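Side-chain contacts in biphenyl 2,3-Dioxygenase Beta Subunit (PDB 2GBW), which is probably the structural subunit of a ring-hydroxylating dioxygenase, pairing with alpha subunits thought to carry the iron centres that oxygenate aromatic rings: residues B[130-135]-B[166-171]; B[44-49]-B[76-81]; B[51-56]-B[161-166]. One frame throughout, in Å; residues are numbered along the deposited sequence.

Contact 2 is the buried one of the three. It packs strand 44-49 under helix 75-84 with apolar groups and an aromatic ring. Contact 1 lies at the surface, where the start of strand 132-147 meets the C-terminal tail, and it is polar, with charges and waters. Contact 3 is partly buried and joins two loops, 51-56 and 161-166, through one arginine. Contacts 1 and 2 reach the same sheet, and Y171 of contact 1 makes a probable hydrogen bond to the backbone O of R81 in contact 2. Contacts 1 and 3 share Q166. Both also touch other chains of the six-chain assembly, including other copies of this subunit.

Contact 1 of 3, residues B[130-135]-B[166-171]; sequences QTEVTV and QDKNLY
T134 and D167 mark the closest approach of the two backbones, with their CA atoms 6.1 Å apart, where the start of strand 132-147 meets an irregular stretch of the C-terminal tail. The T134 hydroxyl gives a hydrogen bond to D167, OG1 to OD2 at 2.8 Å. It comes from well above the carboxylate plane, 71° out of it. T134 OG1 sits between its own backbone N and carbonyl carbon (chi1 61°), which turns it to the aspartate. T134 CG2 packs on the carboxylate carbon, 3.7 Å from D167 CG. OD2 of D167 has further partners: R126 in a salt bridge and H136 NE2 in a hydrogen bond. H136 is a zinc ligand in a structure of this protein, although no zinc is bound to this chain here. D167 could thus act as a second-shell residue that helps to orient this histidine. The tail passes the start of strand 132-147, an inner strand of the curved sheet of an NTF2-like fold, of the kind found in the beta subunits of ring-hydroxylating dioxygenases. Farther out, E132 and K168 form a salt bridge, OE2 to NZ at 3.0 Å. The lysine bends at its last torsion (chi4 62°) and meets the carboxylate from above its plane. E132 OE1 pairs with R128, so each carboxylate oxygen has a cationic partner. One water links E132 OE2 to D167 OD1, and another links the same OE2 to the backbone N of K168. A third water bridges the backbone oxygens of V135 and Q166.

Contact 2 of 3, residues B[44-49]-B[76-81]; sequences IHYWMP and GELKQR
L78 lies over the ring of Y46 and against I44, and these three side chains make the contact. L78 CD1 stands over one face of the Y46 ring, 4.2 Å from the centroid and 20° off the ring normal. This is a CH-pi contact. The methyl is displaced toward the rim, and its nearest ring atom is Y46 CG at 3.9 Å. The other branch, L78 CD2, touches both Y46 CD2 (4.1 Å) and I44 CG2 (4.2 Å). One leucine thus spans two residues on the same side of the strand. With CG anti to the backbone N (chi1 -173°), the Y46 ring turns a face to L78. The phenol oxygen is held by the backbone N of C174, at the chain terminus. Y71 meets the Y46 ring in an edge-to-face stack, and together these partners should limit the ring's movement. The interface itself is purely apolar, and all three residues are buried. H45, between I44 and Y46, takes no part; its NE2 is hydrogen-bonded to N72, and it is a zinc ligand in a structure of this protein. Strand 44-49 runs between strands 150-160 and 71-73 in the sheet, with backbone bonds from H45 and W47 to the former and from Y46 to D73. Helix 75-84 rests on this part of the sheet, and W35 and L36 of helix 32-38 pack on L78 as well.

Contact 3 of 3, residues B[51-56]-B[161-166]; sequences YEQRLT and DARVTQ
R163 makes all the contacts between these two loops, and they are van der Waals ones. Its CD lies 3.3 Å from the backbone O of Y51. Its NE is 3.9 Å from E52 CA, and the guanidinium lies obliquely to this backbone. R163 CG also touches Q53 CG, at 4.2 Å. The arginine chain leaves with CG anti to the backbone N and then turns at chi2 (63°), which brings CD and NE up across the backbone at Y51 and E52. These are loops after strands 44-49 and 150-160, two neighbours in the sheet of the NTF2-like fold, and here they meet beyond it. The charged and polar ends lead to other subunits. R163 NE forms a salt bridge with an acidic side chain of a different protein chain, and R163 NH2 bonds to the backbone of that protein. Q53 NE2 gives its hydrogen bond to the backbone O of R129 in another copy of this subunit. Ionic bonding also occurs within 51-56. R54 holds E52 through NE (2.8 Å) and NH2 (3.0 Å), both on the single oxygen OE2. Both nitrogens meet OE2 on its anti side. The other oxygen, E52 OE1, accepts from a polar side chain of the other protein.

Contact 1 of 3, residues B[130-135]-B[166-171]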
loop_
_atom_site.group_PDB
_atom_site.type_symbol
_atom_site.label_atom_id
_atom_site.label_comp_id
_atom_site.label_asym_id
_atom_site.label_seq_id
_atom_site.Cartn_x
_atom_site.Cartn_y
_atom_site.Cartn_z
ATOM N N GLN B 130 -15.282 -4.595 -3.878
ATOM C CA GLN B 130 -15.170 -3.357 -4.622
ATOM C C GLN B 130 -13.701 -3.096 -4.920
ATOM O O GLN B 130 -13.342 -2.882 -6.067
ATOM C CB GLN B 130 -15.810 -2.184 -3.859
ATOM C CG GLN B 130 -17.297 -2.409 -3.655
ATOM C CD GLN B 130 -18.119 -2.286 -4.940
ATOM O OE1 GLN B 130 -18.012 -1.257 -5.666
ATOM N NE2 GLN B 130 -18.993 -3.304 -5.235
ATOM N N THR B 131 -12.883 -3.086 -3.869
ATOM C CA THR B 131 -11.480 -2.620 -3.968
ATOM C C THR B 131 -10.427 -3.662 -3.479
ATOM O O THR B 131 -9.208 -3.325 -3.362
ATOM C CB THR B 131 -11.250 -1.337 -3.174
ATOM O OG1 THR B 131 -11.573 -1.577 -1.790
ATOM C CG2 THR B 131 -12.092 -0.116 -3.757
ATOM N N GLU B 132 -10.852 -4.922 -3.195
ATOM C CA GLU B 132 -9.951 -5.910 -2.634
ATOM C C GLU B 132 -9.136 -6.572 -3.719
ATOM O O GLU B 132 -9.687 -6.998 -4.699
ATOM C CB GLU B 132 -10.751 -6.940 -1.841
ATOM C CG GLU B 132 -9.911 -7.872 -0.970
ATOM C CD GLU B 132 -10.720 -8.635 0.123
ATOM O OE1 GLU B 132 -11.880 -8.312 0.370
ATOM O OE2 GLU B 132 -10.145 -9.607 0.693
ATOM N N VAL B 133 -7.829 -6.589 -3.544
ATOM C CA VAL B 133 -6.873 -7.128 -4.530
ATOM C C VAL B 133 -5.762 -7.787 -3.705
ATOM O O VAL B 133 -5.212 -7.174 -2.758
ATOM C CB VAL B 133 -6.135 -6.035 -5.373
ATOM C CG1 VAL B 133 -5.181 -6.700 -6.397
ATOM C CG2 VAL B 133 -7.052 -5.072 -6.033
ATOM N N THR B 134 -5.472 -9.040 -4.000
ATOM C CA THR B 134 -4.350 -9.708 -3.398
ATOM C C THR B 134 -3.580 -10.432 -4.486
ATOM O O THR B 134 -4.143 -10.822 -5.560
ATOM C CB THR B 134 -4.809 -10.692 -2.350
ATOM O OG1 THR B 134 -5.631 -11.690 -2.932
ATOM C CG2 THR B 134 -5.567 -9.961 -1.134
ATOM N N VAL B 135 -2.290 -10.588 -4.209
ATOM C CA VAL B 135 -1.367 -11.171 -5.216
ATOM C C VAL B 135 -0.460 -12.189 -4.588
ATOM O O VAL B 135 0.095 -11.937 -3.515
ATOM C CB VAL B 135 -0.531 -10.087 -5.846
ATOM C CG1 VAL B 135 0.426 -10.721 -6.966
ATOM C CG2 VAL B 135 -1.433 -8.973 -6.411
ATOM N N GLN B 166 -0.467 -12.399 2.832
ATOM C CA GLN B 166 -1.194 -11.108 2.916
ATOM C C GLN B 166 -2.512 -11.242 2.141
ATOM O O GLN B 166 -2.703 -10.645 1.040
ATOM C CB GLN B 166 -0.314 -9.934 2.430
ATOM C CG GLN B 166 0.998 -9.884 3.154
ATOM C CD GLN B 166 1.787 -8.599 2.958
ATOM O OE1 GLN B 166 3.045 -8.625 2.833
ATOM N NE2 GLN B 166 1.078 -7.480 2.922
ATOM N N ASP B 167 -3.374 -12.123 2.654
ATOM C CA ASP B 167 -4.712 -12.337 2.065
ATOM C C ASP B 167 -5.542 -12.978 3.166
ATOM O O ASP B 167 -4.962 -13.585 4.092
ATOM C CB ASP B 167 -4.556 -13.286 0.866
ATOM C CG ASP B 167 -5.790 -13.438 -0.043
ATOM O OD1 ASP B 167 -6.937 -13.212 0.370
ATOM O OD2 ASP B 167 -5.577 -13.878 -1.250
ATOM N N LYS B 168 -6.868 -12.866 3.060
ATOM C CA LYS B 168 -7.768 -13.570 3.961
ATOM C C LYS B 168 -7.565 -15.067 3.959
ATOM O O LYS B 168 -7.765 -15.711 4.983
ATOM C CB LYS B 168 -9.224 -13.292 3.562
ATOM C CG LYS B 168 -9.716 -11.897 3.925
ATOM C CD LYS B 168 -11.056 -11.680 3.216
ATOM C CE LYS B 168 -11.756 -10.419 3.768
ATOM N NZ LYS B 168 -10.992 -9.188 3.546
ATOM N N ASN B 169 -7.221 -15.645 2.799
ATOM C CA ASN B 169 -7.116 -17.096 2.704
ATOM C C ASN B 169 -6.277 -17.495 1.512
ATOM O O ASN B 169 -5.881 -16.628 0.700
ATOM C CB ASN B 169 -8.493 -17.723 2.568
ATOM C CG ASN B 169 -9.223 -17.307 1.243
ATOM O OD1 ASN B 169 -8.841 -17.685 0.118
ATOM N ND2 ASN B 169 -10.313 -16.570 1.414
ATOM N N LEU B 170 -5.992 -18.784 1.427
ATOM C CA LEU B 170 -5.302 -19.392 0.282
ATOM C C LEU B 170 -6.174 -20.453 -0.333
ATOM O O LEU B 170 -5.662 -21.504 -0.812
ATOM C CB LEU B 170 -3.933 -19.997 0.728
ATOM C CG LEU B 170 -2.800 -19.040 1.051
ATOM C CD1 LEU B 170 -1.622 -19.731 1.806
ATOM C CD2 LEU B 170 -2.241 -18.417 -0.218
ATOM N N TYR B 171 -7.485 -20.156 -0.364
ATOM C CA TYR B 171 -8.501 -21.058 -0.895
ATOM C C TYR B 171 -8.627 -20.874 -2.418
ATOM O O TYR B 171 -9.670 -20.430 -2.943
ATOM C CB TYR B 171 -9.885 -20.919 -0.173
ATOM C CG TYR B 171 -10.602 -22.247 -0.121
ATOM C CD1 TYR B 171 -11.233 -22.776 -1.250
ATOM C CD2 TYR B 171 -10.514 -23.059 0.991
ATOM C CE1 TYR B 171 -11.846 -24.034 -1.222
ATOM C CE2 TYR B 171 -11.139 -24.290 1.047
ATOM C CZ TYR B 171 -11.767 -24.809 -0.085
ATOM O OH TYR B 171 -12.380 -26.054 -0.058
HETATM O O HOH W 1 -7.383 -9.842 1.881
HETATM O O HOH W 2 -9.421 -12.486 -0.328
HETATM O O HOH W 3 -1.195 -12.020 -1.003
#

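Contact 2 of 3, residues B[44-49]-B[76-81]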
loop_
_atom_site.group_PDB
_atom_site.type_symbol
_atom_site.label_atom_id
_atom_site.label_comp_id
_atom_site.label_asym_id
_atom_site.label_seq_id
_atom_site.Cartn_x
_atom_site.Cartn_y
_atom_site.Cartn_z
ATOM N N ILE B 44 -3.035 -38.776 -6.528
ATOM C CA ILE B 44 -2.520 -37.437 -6.298
ATOM C C ILE B 44 -2.063 -37.232 -4.857
ATOM O O ILE B 44 -2.673 -37.738 -3.941
ATOM C CB ILE B 44 -3.610 -36.337 -6.668
ATOM C CG1 ILE B 44 -3.052 -34.924 -6.522
ATOM C CG2 ILE B 44 -4.893 -36.465 -5.853
ATOM C CD1 ILE B 44 -1.904 -34.610 -7.384
ATOM N N HIS B 45 -0.965 -36.514 -4.690
ATOM C CA HIS B 45 -0.647 -35.842 -3.425
ATOM C C HIS B 45 -0.461 -34.398 -3.783
ATOM O O HIS B 45 0.399 -34.067 -4.575
ATOM C CB HIS B 45 0.617 -36.403 -2.786
ATOM C CG HIS B 45 0.950 -35.772 -1.466
ATOM N ND1 HIS B 45 2.240 -35.436 -1.112
ATOM C CD2 HIS B 45 0.158 -35.374 -0.453
ATOM C CE1 HIS B 45 2.223 -34.876 0.085
ATOM N NE2 HIS B 45 0.972 -34.809 0.500
ATOM N N TYR B 46 -1.268 -33.541 -3.154
ATOM C CA TYR B 46 -1.310 -32.134 -3.426
ATOM C C TYR B 46 -0.842 -31.469 -2.140
ATOM O O TYR B 46 -1.498 -31.588 -1.112
ATOM C CB TYR B 46 -2.747 -31.786 -3.767
ATOM C CG TYR B 46 -2.984 -30.399 -4.242
ATOM C CD1 TYR B 46 -2.974 -29.359 -3.333
ATOM C CD2 TYR B 46 -3.229 -30.106 -5.596
ATOM C CE1 TYR B 46 -3.235 -28.082 -3.718
ATOM C CE2 TYR B 46 -3.468 -28.779 -6.004
ATOM C CZ TYR B 46 -3.475 -27.792 -5.056
ATOM O OH TYR B 46 -3.712 -26.468 -5.394
ATOM N N TRP B 47 0.322 -30.821 -2.196
ATOM C CA TRP B 47 1.102 -30.471 -1.013
ATOM C C TRP B 47 1.665 -29.046 -1.098
ATOM O O TRP B 47 2.319 -28.699 -2.053
ATOM C CB TRP B 47 2.203 -31.496 -0.847
ATOM C CG TRP B 47 3.121 -31.315 0.271
ATOM C CD1 TRP B 47 2.843 -30.791 1.491
ATOM C CD2 TRP B 47 4.490 -31.662 0.271
ATOM N NE1 TRP B 47 3.978 -30.793 2.267
ATOM C CE2 TRP B 47 5.001 -31.349 1.537
ATOM C CE3 TRP B 47 5.336 -32.249 -0.690
ATOM C CZ2 TRP B 47 6.336 -31.550 1.866
ATOM C CZ3 TRP B 47 6.672 -32.451 -0.361
ATOM C CH2 TRP B 47 7.143 -32.093 0.918
ATOM N N MET B 48 1.348 -28.245 -0.084
ATOM C CA MET B 48 1.844 -26.859 0.078
ATOM C C MET B 48 2.466 -26.702 1.486
ATOM O O MET B 48 1.779 -26.365 2.449
ATOM C CB MET B 48 0.734 -25.827 -0.134
ATOM C CG MET B 48 1.195 -24.304 -0.069
ATOM S SD MET B 48 -0.206 -23.170 -0.164
ATOM C CE MET B 48 -0.620 -23.385 -1.945
ATOM N N PRO B 49 3.771 -26.974 1.615
ATOM C CA PRO B 49 4.442 -26.976 2.932
ATOM C C PRO B 49 4.519 -25.632 3.515
ATOM O O PRO B 49 4.481 -24.649 2.790
ATOM C CB PRO B 49 5.858 -27.461 2.638
ATOM C CG PRO B 49 5.904 -27.762 1.234
ATOM C CD PRO B 49 4.655 -27.432 0.537
ATOM N N GLY B 76 -9.520 -37.889 -2.342
ATOM C CA GLY B 76 -10.760 -37.675 -1.565
ATOM C C GLY B 76 -10.839 -36.343 -0.826
ATOM O O GLY B 76 -11.917 -35.743 -0.643
ATOM N N GLU B 77 -9.686 -35.896 -0.353
ATOM C CA GLU B 77 -9.578 -34.634 0.355
ATOM C C GLU B 77 -9.627 -33.459 -0.628
ATOM O O GLU B 77 -10.226 -32.453 -0.351
ATOM C CB GLU B 77 -8.307 -34.645 1.199
ATOM C CG GLU B 77 -8.461 -35.596 2.381
ATOM C CD GLU B 77 -7.164 -36.168 2.926
ATOM O OE1 GLU B 77 -6.111 -35.973 2.294
ATOM O OE2 GLU B 77 -7.217 -36.811 4.021
ATOM N N LEU B 78 -9.028 -33.611 -1.812
ATOM C CA LEU B 78 -9.231 -32.646 -2.870
ATOM C C LEU B 78 -10.714 -32.560 -3.304
ATOM O O LEU B 78 -11.227 -31.477 -3.544
ATOM C CB LEU B 78 -8.333 -32.994 -4.073
ATOM C CG LEU B 78 -7.493 -31.924 -4.712
ATOM C CD1 LEU B 78 -6.809 -30.934 -3.667
ATOM C CD2 LEU B 78 -6.490 -32.602 -5.671
ATOM N N LYS B 79 -11.384 -33.710 -3.447
ATOM C CA LYS B 79 -12.795 -33.739 -3.813
ATOM C C LYS B 79 -13.600 -32.930 -2.817
ATOM O O LYS B 79 -14.481 -32.158 -3.193
ATOM C CB LYS B 79 -13.297 -35.193 -3.818
ATOM C CG LYS B 79 -14.648 -35.407 -4.489
ATOM C CD LYS B 79 -14.821 -36.896 -4.843
ATOM C CE LYS B 79 -15.399 -37.114 -6.213
ATOM N NZ LYS B 79 -16.874 -36.916 -6.257
ATOM N N GLN B 80 -13.276 -33.121 -1.542
ATOM C CA GLN B 80 -13.940 -32.409 -0.439
ATOM C C GLN B 80 -13.723 -30.916 -0.583
ATOM O O GLN B 80 -14.659 -30.146 -0.498
ATOM C CB GLN B 80 -13.404 -32.943 0.906
ATOM C CG GLN B 80 -13.984 -32.337 2.149
ATOM C CD GLN B 80 -13.008 -32.433 3.341
ATOM O OE1 GLN B 80 -12.762 -31.449 3.995
ATOM N NE2 GLN B 80 -12.386 -33.607 3.543
ATOM N N ARG B 81 -12.480 -30.506 -0.821
ATOM C CA ARG B 81 -12.206 -29.089 -1.036
ATOM C C ARG B 81 -12.976 -28.526 -2.225
ATOM O O ARG B 81 -13.467 -27.441 -2.162
ATOM C CB ARG B 81 -10.717 -28.880 -1.246
ATOM C CG ARG B 81 -9.910 -28.921 0.068
ATOM C CD ARG B 81 -8.441 -28.768 -0.248
ATOM N NE ARG B 81 -7.584 -28.567 0.932
ATOM C CZ ARG B 81 -7.576 -27.447 1.670
ATOM N NH1 ARG B 81 -8.342 -26.439 1.352
ATOM N NH2 ARG B 81 -6.759 -27.341 2.709
#

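Contact 3 of 3, residues B[51-56]-B[161-166]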
loop_
_atom_site.group_PDB
_atom_site.type_symbol
_atom_site.label_atom_id
_atom_site.label_comp_id
_atom_site.label_asym_id
_atom_site.label_seq_id
_atom_site.Cartn_x
_atom_site.Cartn_y
_atom_site.Cartn_z
ATOM N N TYR B 51 7.163 -23.353 5.058
ATOM C CA TYR B 51 8.602 -23.165 5.180
ATOM C C TYR B 51 8.898 -22.041 6.191
ATOM O O TYR B 51 8.485 -20.894 6.026
ATOM C CB TYR B 51 9.195 -22.762 3.859
ATOM C CG TYR B 51 9.279 -23.894 2.882
ATOM C CD1 TYR B 51 10.347 -24.764 2.906
ATOM C CD2 TYR B 51 8.295 -24.068 1.932
ATOM C CE1 TYR B 51 10.424 -25.794 1.986
ATOM C CE2 TYR B 51 8.362 -25.082 1.031
ATOM C CZ TYR B 51 9.391 -25.941 1.067
ATOM O OH TYR B 51 9.447 -26.967 0.116
ATOM N N GLU B 52 9.658 -22.347 7.208
ATOM C CA GLU B 52 9.981 -21.306 8.150
ATOM C C GLU B 52 11.276 -20.595 7.704
ATOM O O GLU B 52 12.073 -21.100 6.885
ATOM C CB GLU B 52 10.015 -21.889 9.574
ATOM C CG GLU B 52 11.170 -22.756 9.831
ATOM C CD GLU B 52 11.190 -23.313 11.229
ATOM O OE1 GLU B 52 10.561 -22.708 12.126
ATOM O OE2 GLU B 52 11.854 -24.344 11.424
ATOM N N GLN B 53 11.457 -19.383 8.203
ATOM C CA GLN B 53 12.705 -18.652 8.012
ATOM C C GLN B 53 13.757 -19.165 9.010
ATOM O O GLN B 53 13.577 -19.126 10.230
ATOM C CB GLN B 53 12.500 -17.159 8.200
ATOM C CG GLN B 53 11.518 -16.489 7.233
ATOM C CD GLN B 53 12.014 -16.485 5.796
ATOM O OE1 GLN B 53 12.699 -17.400 5.369
ATOM N NE2 GLN B 53 11.662 -15.455 5.042
ATOM N N ARG B 54 14.823 -19.708 8.472
ATOM C CA ARG B 54 15.874 -20.275 9.295
ATOM C C ARG B 54 17.172 -19.666 8.913
ATOM O O ARG B 54 17.380 -19.352 7.734
ATOM C CB ARG B 54 16.007 -21.751 9.013
ATOM C CG ARG B 54 14.822 -22.551 9.427
ATOM C CD ARG B 54 15.003 -24.015 9.073
ATOM N NE ARG B 54 13.896 -24.811 9.545
ATOM C CZ ARG B 54 13.726 -26.103 9.268
ATOM N NH1 ARG B 54 14.599 -26.761 8.523
ATOM N NH2 ARG B 54 12.663 -26.733 9.735
ATOM N N LEU B 55 18.074 -19.581 9.888
ATOM C CA LEU B 55 19.440 -19.157 9.611
ATOM C C LEU B 55 20.114 -20.199 8.745
ATOM O O LEU B 55 19.848 -21.407 8.874
ATOM C CB LEU B 55 20.224 -18.963 10.904
ATOM C CG LEU B 55 19.713 -17.808 11.756
ATOM C CD1 LEU B 55 20.585 -17.543 12.958
ATOM C CD2 LEU B 55 19.588 -16.550 10.877
ATOM N N THR B 56 20.989 -19.733 7.855
ATOM C CA THR B 56 21.808 -20.640 7.062
ATOM C C THR B 56 22.530 -21.717 7.879
ATOM O O THR B 56 22.657 -22.842 7.419
ATOM C CB THR B 56 22.843 -19.876 6.202
ATOM O OG1 THR B 56 22.149 -19.035 5.267
ATOM C CG2 THR B 56 23.702 -20.847 5.445
ATOM N N ASP B 161 6.042 -18.046 -1.978
ATOM C CA ASP B 161 7.164 -17.151 -1.788
ATOM C C ASP B 161 7.104 -16.317 -0.456
ATOM O O ASP B 161 8.147 -15.950 0.021
ATOM C CB ASP B 161 7.362 -16.216 -2.962
ATOM C CG ASP B 161 7.801 -16.951 -4.209
ATOM O OD1 ASP B 161 8.340 -18.062 -4.066
ATOM O OD2 ASP B 161 7.586 -16.428 -5.316
ATOM N N ALA B 162 5.919 -16.051 0.077
ATOM C CA ALA B 162 5.702 -15.189 1.261
ATOM C C ALA B 162 5.578 -16.009 2.522
ATOM O O ALA B 162 4.767 -16.931 2.608
ATOM C CB ALA B 162 4.436 -14.297 1.117
ATOM N N ARG B 163 6.353 -15.655 3.538
ATOM C CA ARG B 163 6.234 -16.322 4.827
ATOM C C ARG B 163 4.881 -15.998 5.498
ATOM O O ARG B 163 4.252 -16.889 6.063
ATOM C CB ARG B 163 7.389 -15.930 5.758
ATOM C CG ARG B 163 7.299 -16.494 7.166
ATOM C CD ARG B 163 7.367 -18.013 7.152
ATOM N NE ARG B 163 7.168 -18.670 8.464
ATOM C CZ ARG B 163 6.034 -19.290 8.864
ATOM N NH1 ARG B 163 4.905 -19.225 8.162
ATOM N NH2 ARG B 163 6.021 -19.932 10.029
ATOM N N VAL B 164 4.501 -14.710 5.545
ATOM C CA VAL B 164 3.210 -14.252 6.109
ATOM C C VAL B 164 2.297 -13.953 4.939
ATOM O O VAL B 164 2.613 -13.111 4.112
ATOM C CB VAL B 164 3.385 -12.998 6.964
ATOM C CG1 VAL B 164 2.011 -12.463 7.436
ATOM C CG2 VAL B 164 4.361 -13.260 8.147
ATOM N N THR B 165 1.207 -14.700 4.840
ATOM C CA THR B 165 0.276 -14.593 3.685
ATOM C C THR B 165 -0.536 -13.281 3.837
ATOM O O THR B 165 -1.189 -13.060 4.886
ATOM C CB THR B 165 -0.679 -15.752 3.668
ATOM O OG1 THR B 165 0.043 -16.966 3.728
ATOM C CG2 THR B 165 -1.590 -15.678 2.451
ATOM N N GLN B 166 -0.467 -12.399 2.832
ATOM C CA GLN B 166 -1.194 -11.108 2.916
ATOM C C GLN B 166 -2.512 -11.242 2.141
ATOM O O GLN B 166 -2.703 -10.645 1.040
ATOM C CB GLN B 166 -0.314 -9.934 2.430
ATOM C CG GLN B 166 0.998 -9.884 3.154
ATOM C CD GLN B 166 1.787 -8.599 2.958
ATOM O OE1 GLN B 166 3.045 -8.625 2.833
ATOM N NE2 GLN B 166 1.078 -7.480 2.922
#